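ORF10 (Moritella marina, PDB 6RIW) probably condenses acyl chains as the ketosynthase-chain length factor didomain, one piece of a longer polyunsaturated fatty acid synthase subunit. Local coordinates at residues A[530-535]-A[907-912]; A[551-556]-A[583-588]; A[4-9]-A[264-269]; A[116-121]-A[216-221]. All blocks are in the same frame, centred on the assembly; numbering follows the deposited sequence.

Interaction 1. Residues A[530-535]-A[907-912]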
# COMPACT_ATOMS: atom_id res chain seq x y z
N VAL A 530 -16.00 -5.12 15.12
CA VAL A 530 -15.22 -6.18 15.75
C VAL A 530 -14.75 -5.65 17.11
O VAL A 530 -13.96 -4.70 17.17
CB VAL A 530 -14.04 -6.61 14.87
CG1 VAL A 530 -13.14 -7.60 15.63
CG2 VAL A 530 -14.54 -7.24 13.58
N GLU A 531 -15.21 -6.26 18.21
CA GLU A 531 -14.78 -5.75 19.51
C GLU A 531 -13.38 -6.24 19.87
O GLU A 531 -12.58 -5.48 20.43
CB GLU A 531 -15.79 -6.16 20.61
CG GLU A 531 -15.27 -5.88 22.04
CD GLU A 531 -16.37 -5.85 23.11
OE1 GLU A 531 -17.48 -6.38 22.86
OE2 GLU A 531 -16.11 -5.30 24.20
N GLN A 532 -13.05 -7.48 19.53
CA GLN A 532 -11.80 -8.09 19.95
C GLN A 532 -11.55 -9.34 19.11
O GLN A 532 -12.46 -9.88 18.47
CB GLN A 532 -11.83 -8.45 21.44
CG GLN A 532 -12.94 -9.42 21.80
CD GLN A 532 -13.18 -9.49 23.31
OE1 GLN A 532 -13.25 -8.47 23.99
NE2 GLN A 532 -13.29 -10.70 23.83
N LEU A 533 -10.30 -9.80 19.13
CA LEU A 533 -9.96 -11.09 18.55
C LEU A 533 -9.15 -11.91 19.55
O LEU A 533 -8.42 -11.36 20.37
CB LEU A 533 -9.18 -10.92 17.25
CG LEU A 533 -7.97 -10.00 17.42
CD1 LEU A 533 -6.70 -10.82 17.57
CD2 LEU A 533 -7.84 -9.07 16.25
N ASP A 534 -9.29 -13.23 19.46
CA ASP A 534 -8.44 -14.17 20.18
C ASP A 534 -7.42 -14.76 19.21
O ASP A 534 -7.80 -15.26 18.14
CB ASP A 534 -9.26 -15.31 20.79
CG ASP A 534 -10.40 -14.82 21.66
OD1 ASP A 534 -10.58 -13.59 21.84
OD2 ASP A 534 -11.14 -15.70 22.16
N ILE A 535 -6.15 -14.71 19.58
CA ILE A 535 -5.09 -15.17 18.68
C ILE A 535 -4.05 -15.94 19.49
O ILE A 535 -3.76 -15.60 20.64
CB ILE A 535 -4.47 -13.99 17.91
CG1 ILE A 535 -3.60 -14.47 16.75
CG2 ILE A 535 -3.71 -13.06 18.83
CD1 ILE A 535 -3.58 -13.51 15.55
N VAL A 907 -3.03 -18.36 23.90
CA VAL A 907 -4.10 -17.59 23.28
C VAL A 907 -4.38 -16.35 24.12
O VAL A 907 -4.60 -16.44 25.33
CB VAL A 907 -5.37 -18.43 23.11
CG1 VAL A 907 -6.50 -17.56 22.59
CG2 VAL A 907 -5.08 -19.59 22.16
N LYS A 908 -4.39 -15.18 23.47
CA LYS A 908 -4.60 -13.91 24.14
C LYS A 908 -5.67 -13.11 23.41
O LYS A 908 -5.81 -13.20 22.18
CB LYS A 908 -3.30 -13.11 24.22
CG LYS A 908 -2.22 -13.76 25.08
CD LYS A 908 -1.78 -12.83 26.21
CE LYS A 908 -1.22 -13.61 27.38
NZ LYS A 908 -1.70 -13.07 28.69
N THR A 909 -6.42 -12.32 24.17
CA THR A 909 -7.47 -11.46 23.64
C THR A 909 -6.91 -10.07 23.40
O THR A 909 -6.25 -9.50 24.28
CB THR A 909 -8.66 -11.40 24.61
OG1 THR A 909 -9.27 -12.68 24.68
CG2 THR A 909 -9.68 -10.37 24.13
N ILE A 910 -7.13 -9.53 22.21
CA ILE A 910 -6.69 -8.18 21.87
C ILE A 910 -7.92 -7.38 21.46
O ILE A 910 -8.67 -7.81 20.57
CB ILE A 910 -5.64 -8.20 20.75
CG1 ILE A 910 -4.38 -8.91 21.26
CG2 ILE A 910 -5.32 -6.79 20.29
CD1 ILE A 910 -3.58 -9.56 20.18
N LYS A 911 -8.14 -6.25 22.13
CA LYS A 911 -9.28 -5.40 21.85
C LYS A 911 -8.90 -4.38 20.79
O LYS A 911 -7.79 -3.86 20.77
CB LYS A 911 -9.76 -4.68 23.12
CG LYS A 911 -10.54 -5.59 24.06
CD LYS A 911 -10.96 -4.88 25.33
CE LYS A 911 -11.84 -5.77 26.20
NZ LYS A 911 -13.16 -6.06 25.55
N LEU A 912 -9.84 -4.11 19.88
CA LEU A 912 -9.65 -3.04 18.90
C LEU A 912 -9.90 -1.69 19.58
O LEU A 912 -10.58 -1.59 20.60
CB LEU A 912 -10.59 -3.24 17.71
CG LEU A 912 -10.07 -4.23 16.66
CD1 LEU A 912 -10.10 -5.65 17.20
CD2 LEU A 912 -10.91 -4.13 15.40
O HOH W 1 -12.95 -2.79 21.17
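Lys911 NZ donates a hydrogen bond to Gln532 OE1 at 2.9 Å. The amine lies nearly in line with the C=O bond of the amide. The same NZ makes a longer salt bridge to Glu531 OE2, 3.3 Å away. Both partner chains run side by side with the lysine and point the same way. The bend at the end of the lysine (chi4 -66°) brings NZ within bonding distance of both oxygens. Glu531 is shared, since its OE1 forms a salt bridge with Arg499. Further along this face, Thr909 OG1 donates to Asp534 OD1 at 3.3 Å, from above the carboxylate plane. Thr909 CG2 lies against the amide end of Gln532, 3.6 Å from NE2.

The backbones form a two-stranded antiparallel sheet. Leu533 and Ile910 exchange a pair of N-H...O bonds, and so do Ile535 and Lys908. Beyond the strand end, Leu912 N donates to Glu531 O, and one water donates to both Glu531 O and Leu912 O.

The face of Leu533, Ile535 and Ile910 is mainly apolar, though the exposed Lys908 also starts from it. Ile535 CG2 meets Ile910 CD1 at 3.8 Å. Past the paired strand residues, Val530 CG1 meets Leu912 CD1 at 3.9 Å. The ribbon is thus amphipathic: its polar face is partly open to solvent, where the charge pairs are probably weakened, and its mainly apolar face packs on helix 552-567.

Interaction 2. Residues A[551-556]-A[583-588]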
# COMPACT_ATOMS: atom_id res chain seq x y z
N ILE A 551 -0.46 -4.28 15.46
CA ILE A 551 -1.78 -3.66 15.38
C ILE A 551 -2.81 -4.68 14.89
O ILE A 551 -2.45 -5.65 14.20
CB ILE A 551 -1.77 -2.40 14.48
CG1 ILE A 551 -1.42 -2.74 13.02
CG2 ILE A 551 -0.83 -1.33 15.06
CD1 ILE A 551 -1.82 -1.62 12.00
N PRO A 552 -4.09 -4.50 15.23
CA PRO A 552 -5.10 -5.50 14.83
C PRO A 552 -5.24 -5.70 13.34
O PRO A 552 -5.58 -6.82 12.93
CB PRO A 552 -6.39 -4.95 15.46
CG PRO A 552 -5.92 -4.15 16.63
CD PRO A 552 -4.61 -3.54 16.21
N GLN A 553 -4.97 -4.69 12.50
CA GLN A 553 -5.05 -4.91 11.05
C GLN A 553 -4.19 -6.10 10.62
O GLN A 553 -4.62 -6.95 9.82
CB GLN A 553 -4.62 -3.65 10.27
CG GLN A 553 -4.81 -3.78 8.73
CD GLN A 553 -4.14 -2.67 7.93
OE1 GLN A 553 -2.96 -2.36 8.13
NE2 GLN A 553 -4.88 -2.08 6.98
N GLN A 554 -2.97 -6.20 11.15
CA GLN A 554 -2.09 -7.29 10.75
C GLN A 554 -2.48 -8.60 11.43
O GLN A 554 -2.48 -9.66 10.79
CB GLN A 554 -0.64 -6.92 11.04
CG GLN A 554 -0.19 -5.71 10.19
CD GLN A 554 1.30 -5.76 9.79
OE1 GLN A 554 2.09 -6.55 10.33
NE2 GLN A 554 1.68 -4.90 8.83
N LEU A 555 -2.87 -8.56 12.71
CA LEU A 555 -3.25 -9.80 13.39
C LEU A 555 -4.49 -10.42 12.76
O LEU A 555 -4.57 -11.65 12.59
CB LEU A 555 -3.49 -9.53 14.87
CG LEU A 555 -2.23 -9.11 15.61
CD1 LEU A 555 -2.57 -8.55 16.97
CD2 LEU A 555 -1.29 -10.29 15.73
N MET A 556 -5.49 -9.59 12.44
CA MET A 556 -6.71 -10.11 11.81
C MET A 556 -6.41 -10.77 10.48
O MET A 556 -6.96 -11.84 10.18
CB MET A 556 -7.73 -9.00 11.61
CG MET A 556 -8.31 -8.46 12.88
SD MET A 556 -9.81 -9.35 13.34
CE MET A 556 -10.93 -8.82 12.05
N GLY A 583 -6.35 -1.06 2.30
CA GLY A 583 -5.93 0.32 2.24
C GLY A 583 -5.25 0.66 3.56
O GLY A 583 -5.12 -0.20 4.44
N MET A 584 -4.81 1.91 3.69
CA MET A 584 -4.05 2.22 4.90
C MET A 584 -4.94 2.10 6.13
O MET A 584 -6.16 2.33 6.09
CB MET A 584 -3.40 3.61 4.82
CG MET A 584 -4.31 4.81 4.84
SD MET A 584 -3.42 6.33 5.42
CE MET A 584 -3.00 5.87 7.04
N GLU A 585 -4.34 1.65 7.22
CA GLU A 585 -4.98 1.72 8.53
C GLU A 585 -5.04 3.18 8.92
O GLU A 585 -4.01 3.78 9.25
CB GLU A 585 -4.18 0.91 9.55
CG GLU A 585 -4.71 0.99 10.98
CD GLU A 585 -6.21 0.71 11.07
OE1 GLU A 585 -6.59 -0.49 11.09
OE2 GLU A 585 -7.00 1.69 11.13
N LEU A 586 -6.23 3.77 8.84
CA LEU A 586 -6.37 5.19 9.17
C LEU A 586 -6.02 5.49 10.62
O LEU A 586 -5.67 6.64 10.93
CB LEU A 586 -7.79 5.62 8.84
CG LEU A 586 -8.18 5.52 7.34
CD1 LEU A 586 -9.68 5.81 7.19
CD2 LEU A 586 -7.36 6.49 6.49
N GLU A 587 -6.11 4.49 11.53
CA GLU A 587 -5.70 4.72 12.91
C GLU A 587 -4.21 4.99 13.05
O GLU A 587 -3.76 5.43 14.12
CB GLU A 587 -6.09 3.53 13.82
CG GLU A 587 -7.61 3.38 13.95
CD GLU A 587 -8.02 2.30 14.96
OE1 GLU A 587 -7.16 1.48 15.37
OE2 GLU A 587 -9.20 2.27 15.34
N LEU A 588 -3.42 4.79 11.99
CA LEU A 588 -2.01 5.16 12.05
C LEU A 588 -1.78 6.65 12.30
O LEU A 588 -0.68 7.04 12.73
CB LEU A 588 -1.30 4.75 10.75
CG LEU A 588 -1.13 3.24 10.51
CD1 LEU A 588 -0.40 3.02 9.19
CD2 LEU A 588 -0.39 2.59 11.65
O HOH W 2 -5.38 -1.95 13.14
O HOH W 3 -1.94 0.12 6.97
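The first turn of helix 552-567 meets the loop that follows strand 576-581, inside the second ketosynthase-like half, consistent with the chain length factor, which has the thiolase-like fold. Gln553 reaches from the helix to the loop. Its CG is anti to the backbone N (chi1 -175°), and the rest of the chain is extended. NE2 donates to Gly583 O at 3.2 Å. The acceptor lies in the amide plane and NE2 lies almost straight off the carbonyl, but the bond is bent at the hydrogen (136°).

Two waters complete the link. One accepts from Gln553 N and donates to Glu585 OE1. The other donates to Gln553 OE1 and accepts from Glu585 N. The helix start and the loop are therefore bridged through both backbone and side chain. Ile551 holds the N-cap position of this helix, and its O accepts from Leu555 N at 3.3 Å.

Glu585 and Gln553 lie alongside one another, pointing opposite ways, with their flat end groups turned 50° apart. Gln553 OE1 sits 3.8 Å from Glu585 CB. The glutamate chain is bent. Its OE2 accepts from Glu587 N at 3.0 Å, through the anti lone pair, across the start of the 3-10 turn 586-588.

Apolar contact is slight. Ile551 CD1 touches Glu585 CG at 4.0 Å and approaches Leu588 CD2 at 4.5 Å. Phe640 touches both Ile551 and Leu588.

Interaction 3. Residues A[4-9]-A[264-269]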
# COMPACT_ATOMS: atom_id res chain seq x y z
N ILE A 4 10.55 -6.94 -23.52
CA ILE A 4 9.78 -5.73 -23.24
C ILE A 4 10.69 -4.53 -23.47
O ILE A 4 11.82 -4.50 -22.97
CB ILE A 4 9.22 -5.73 -21.80
CG1 ILE A 4 8.30 -6.95 -21.60
CG2 ILE A 4 8.49 -4.42 -21.52
CD1 ILE A 4 7.08 -6.97 -22.55
N ALA A 5 10.20 -3.55 -24.23
CA ALA A 5 10.93 -2.32 -24.50
C ALA A 5 10.47 -1.24 -23.53
O ALA A 5 9.27 -1.06 -23.33
CB ALA A 5 10.72 -1.85 -25.93
N VAL A 6 11.44 -0.54 -22.93
CA VAL A 6 11.18 0.70 -22.21
C VAL A 6 11.20 1.85 -23.21
O VAL A 6 12.25 2.13 -23.82
CB VAL A 6 12.23 0.92 -21.10
CG1 VAL A 6 11.86 2.18 -20.27
CG2 VAL A 6 12.36 -0.32 -20.25
N VAL A 7 10.07 2.51 -23.39
CA VAL A 7 9.94 3.53 -24.43
C VAL A 7 9.73 4.93 -23.87
O VAL A 7 9.62 5.88 -24.66
CB VAL A 7 8.83 3.17 -25.44
CG1 VAL A 7 9.12 1.79 -26.04
CG2 VAL A 7 7.44 3.18 -24.77
N GLY A 8 9.69 5.08 -22.55
CA GLY A 8 9.56 6.40 -21.96
C GLY A 8 9.96 6.33 -20.51
O GLY A 8 9.72 5.31 -19.86
N ILE A 9 10.60 7.38 -19.99
CA ILE A 9 11.08 7.40 -18.60
C ILE A 9 10.87 8.79 -18.03
O ILE A 9 11.02 9.79 -18.74
CB ILE A 9 12.58 7.04 -18.50
CG1 ILE A 9 12.89 5.72 -19.21
CG2 ILE A 9 13.04 6.98 -17.04
CD1 ILE A 9 14.30 5.20 -18.98
N GLY A 264 8.94 7.95 -9.77
CA GLY A 264 9.44 7.63 -11.09
C GLY A 264 8.39 6.89 -11.89
O GLY A 264 7.49 6.25 -11.33
N MET A 265 8.51 6.96 -13.21
CA MET A 265 7.57 6.24 -14.06
C MET A 265 8.26 5.80 -15.35
O MET A 265 9.06 6.55 -15.91
CB MET A 265 6.35 7.11 -14.40
CG MET A 265 5.17 6.34 -14.99
SD MET A 265 4.33 5.19 -13.85
CE MET A 265 3.83 6.30 -12.50
N MET A 266 7.92 4.60 -15.82
CA MET A 266 8.40 4.11 -17.11
C MET A 266 7.22 3.66 -17.96
O MET A 266 6.20 3.20 -17.44
CB MET A 266 9.35 2.95 -16.92
CG MET A 266 10.77 3.33 -16.56
SD MET A 266 11.52 1.93 -15.69
CE MET A 266 10.64 0.60 -16.50
N VAL A 267 7.37 3.77 -19.28
CA VAL A 267 6.37 3.32 -20.25
C VAL A 267 6.91 2.07 -20.94
O VAL A 267 8.03 2.09 -21.48
CB VAL A 267 6.05 4.40 -21.30
CG1 VAL A 267 4.92 3.91 -22.20
CG2 VAL A 267 5.71 5.72 -20.65
N LEU A 268 6.13 0.98 -20.90
CA LEU A 268 6.55 -0.33 -21.39
C LEU A 268 5.67 -0.82 -22.53
O LEU A 268 4.44 -0.70 -22.48
CB LEU A 268 6.50 -1.39 -20.27
CG LEU A 268 7.21 -1.05 -18.97
CD1 LEU A 268 7.08 -2.20 -17.98
CD2 LEU A 268 8.68 -0.75 -19.23
N LYS A 269 6.29 -1.44 -23.54
CA LYS A 269 5.57 -2.11 -24.61
C LYS A 269 6.30 -3.39 -24.98
O LYS A 269 7.50 -3.52 -24.74
CB LYS A 269 5.43 -1.21 -25.87
CG LYS A 269 4.45 -0.03 -25.71
CD LYS A 269 4.59 0.97 -26.87
CE LYS A 269 4.11 0.38 -28.20
NZ LYS A 269 3.82 1.46 -29.21
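Val7 and Val267 meet at a classic beta bulge in the antiparallel pair formed by strands 4-12 and 259-270. These strands belong to the thiolase-like fold of the first ketosynthase half. Val7 and Gly8 both stand opposite Val267. Val7 N donates to Val267 O at 2.8 Å, and Val267 N donates to Gly8 O from above the carbonyl plane. Beyond the bulge, Ala5 and Lys269 exchange two backbone bonds.

Val267 can be followed outward. Its CB lies 3.9 Å from Gly8 N and about as far from Val7 CG2. CG1 is anti to the backbone N (chi1 -175°) and meets Val7 CG2 at 3.7 Å, the two side chains crossing at about a right angle. CG2 takes the other branch, 4.1 Å from Gly8 CA. Gly8 has no side chain where it faces this methyl.

The opposite face carries Val6, Ile9, Met266 and Leu268. Met382 of helix 374-387 touches Val6, Ile9 and Met266. Lys269 NZ turns away to salt bridges with Asp277 and Asp279. A magnesium ion, bound by Met1 and Lys286, lies about 7 Å from the side chain of Ile4. On the Val6 face, Val6 CG2 and Leu268 CD2 are 3.8 Å apart.

Interaction 4. Residues A[116-121]-A[216-221]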
# COMPACT_ATOMS: atom_id res chain seq x y z
N GLY A 116 -2.43 0.35 -19.11
CA GLY A 116 -2.69 0.26 -17.69
C GLY A 116 -1.57 0.92 -16.90
O GLY A 116 -0.62 1.47 -17.46
N VAL A 117 -1.71 0.88 -15.57
CA VAL A 117 -0.67 1.45 -14.70
C VAL A 117 -0.59 0.65 -13.40
O VAL A 117 -1.62 0.33 -12.81
CB VAL A 117 -0.89 2.96 -14.42
CG1 VAL A 117 -2.32 3.24 -13.93
CG2 VAL A 117 0.17 3.48 -13.43
N ILE A 118 0.63 0.30 -12.99
CA ILE A 118 0.88 -0.32 -11.69
C ILE A 118 1.84 0.57 -10.91
O ILE A 118 2.93 0.89 -11.40
CB ILE A 118 1.44 -1.76 -11.83
CG1 ILE A 118 0.42 -2.64 -12.57
CG2 ILE A 118 1.73 -2.35 -10.45
CD1 ILE A 118 0.95 -4.04 -12.92
N LEU A 119 1.45 0.96 -9.69
CA LEU A 119 2.16 2.00 -8.95
C LEU A 119 2.61 1.45 -7.60
O LEU A 119 1.77 1.07 -6.79
CB LEU A 119 1.24 3.21 -8.73
CG LEU A 119 1.80 4.38 -7.91
CD1 LEU A 119 2.83 5.12 -8.75
CD2 LEU A 119 0.66 5.31 -7.45
N GLY A 120 3.92 1.43 -7.35
CA GLY A 120 4.38 1.15 -5.99
C GLY A 120 4.12 2.35 -5.08
O GLY A 120 4.30 3.50 -5.47
N ASN A 121 3.69 2.07 -3.84
CA ASN A 121 3.25 3.16 -2.97
C ASN A 121 3.25 2.71 -1.51
O ASN A 121 2.99 1.54 -1.22
CB ASN A 121 1.85 3.63 -3.38
CG ASN A 121 1.41 4.89 -2.67
OD1 ASN A 121 2.23 5.67 -2.17
ND2 ASN A 121 0.09 5.10 -2.59
N ASN A 216 -1.76 -3.41 -24.01
CA ASN A 216 -0.80 -3.21 -25.10
C ASN A 216 0.26 -2.17 -24.76
O ASN A 216 1.24 -2.05 -25.49
CB ASN A 216 -1.53 -2.81 -26.39
CG ASN A 216 -2.47 -3.90 -26.87
OD1 ASN A 216 -2.22 -5.10 -26.67
ND2 ASN A 216 -3.57 -3.50 -27.49
N MET A 217 0.08 -1.45 -23.66
CA MET A 217 1.07 -0.55 -23.11
C MET A 217 0.86 -0.55 -21.61
O MET A 217 -0.27 -0.75 -21.14
CB MET A 217 0.91 0.87 -23.70
CG MET A 217 2.01 1.86 -23.34
SD MET A 217 1.78 3.46 -24.18
CE MET A 217 0.28 3.16 -25.13
N MET A 218 1.94 -0.38 -20.85
CA MET A 218 1.81 -0.26 -19.40
C MET A 218 2.69 0.87 -18.88
O MET A 218 3.84 1.04 -19.30
CB MET A 218 2.21 -1.56 -18.68
CG MET A 218 1.21 -2.71 -18.81
SD MET A 218 -0.39 -2.37 -18.06
CE MET A 218 0.05 -2.30 -16.29
N LEU A 219 2.14 1.64 -17.93
CA LEU A 219 2.93 2.50 -17.06
C LEU A 219 3.32 1.72 -15.81
O LEU A 219 2.48 1.02 -15.22
CB LEU A 219 2.14 3.75 -16.66
CG LEU A 219 1.92 4.85 -17.69
CD1 LEU A 219 1.01 5.92 -17.11
CD2 LEU A 219 3.23 5.47 -18.09
N ALA A 220 4.58 1.79 -15.43
CA ALA A 220 5.03 1.16 -14.20
C ALA A 220 5.95 2.12 -13.47
O ALA A 220 6.88 2.68 -14.05
CB ALA A 220 5.74 -0.18 -14.46
N GLY A 221 5.71 2.29 -12.18
CA GLY A 221 6.47 3.26 -11.45
C GLY A 221 6.16 3.16 -9.98
O GLY A 221 5.57 2.17 -9.53
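Met218 folds over Gly116 because its chain bends at chi2 (-64°) and again at chi3 (-67°). The first bend places SD 3.5 Å from Gly116 CA. The second places CE over the next peptide, 3.7 Å from Val117 N. CE also meets Ile118 CG1 at 3.8 Å, the two side chains crossing at a slant. Gly116 has no side chain, and the sulfur lies directly against its CA.

The backbones run parallel, 15° apart. Bonds alternate between the strands. Gly116 N donates to Met217 O, and Gly116 O accepts from Leu219 N at 2.8 Å. Ile118 N then donates to Leu219 O, and Ile118 O accepts from Gly221 N. Gly120 N closes the series on Gly221 O at 2.8 Å.

On the other face, Val117 CG2 packs on Leu219 CB at 3.8 Å. Leu119 CD1 lies over Gly221, 4.1 Å from its carbonyl carbon. Strand 189-193 flanks segment 116-121 and helix 198-211 covers the Met218 face, as in the layered core of thiolase-like enzymes. All touching residues are buried. Between the strands, backbone bonds supply the polar links, and the side chains add only apolar contacts, with the thioether packed against the Gly116 backbone.

Overall arrangement
Interactions 3 and 4 lie in the first ketosynthase half of the chain. Interaction 2 and segment 530-535 lie in the second, on which strand 907-911 packs. Along the chain, 116-121 and 216-221 both fall between 4-9 and 264-269. Likewise, both segments of interaction 2 fall between those of interaction 1. Interactions 3 and 4 have centres 9 Å apart and share a sheet, as strands 217-224 and 259-270 are neighbours. Interactions 1 and 2 have centres 14 Å apart and touch through helix 552-567. Interactions 1 and 3 have centres 46 Å apart. Strands 189-193 and 659-663 pair antiparallel across the two halves, consistent with the dimer-like pairing of ketosynthase folds.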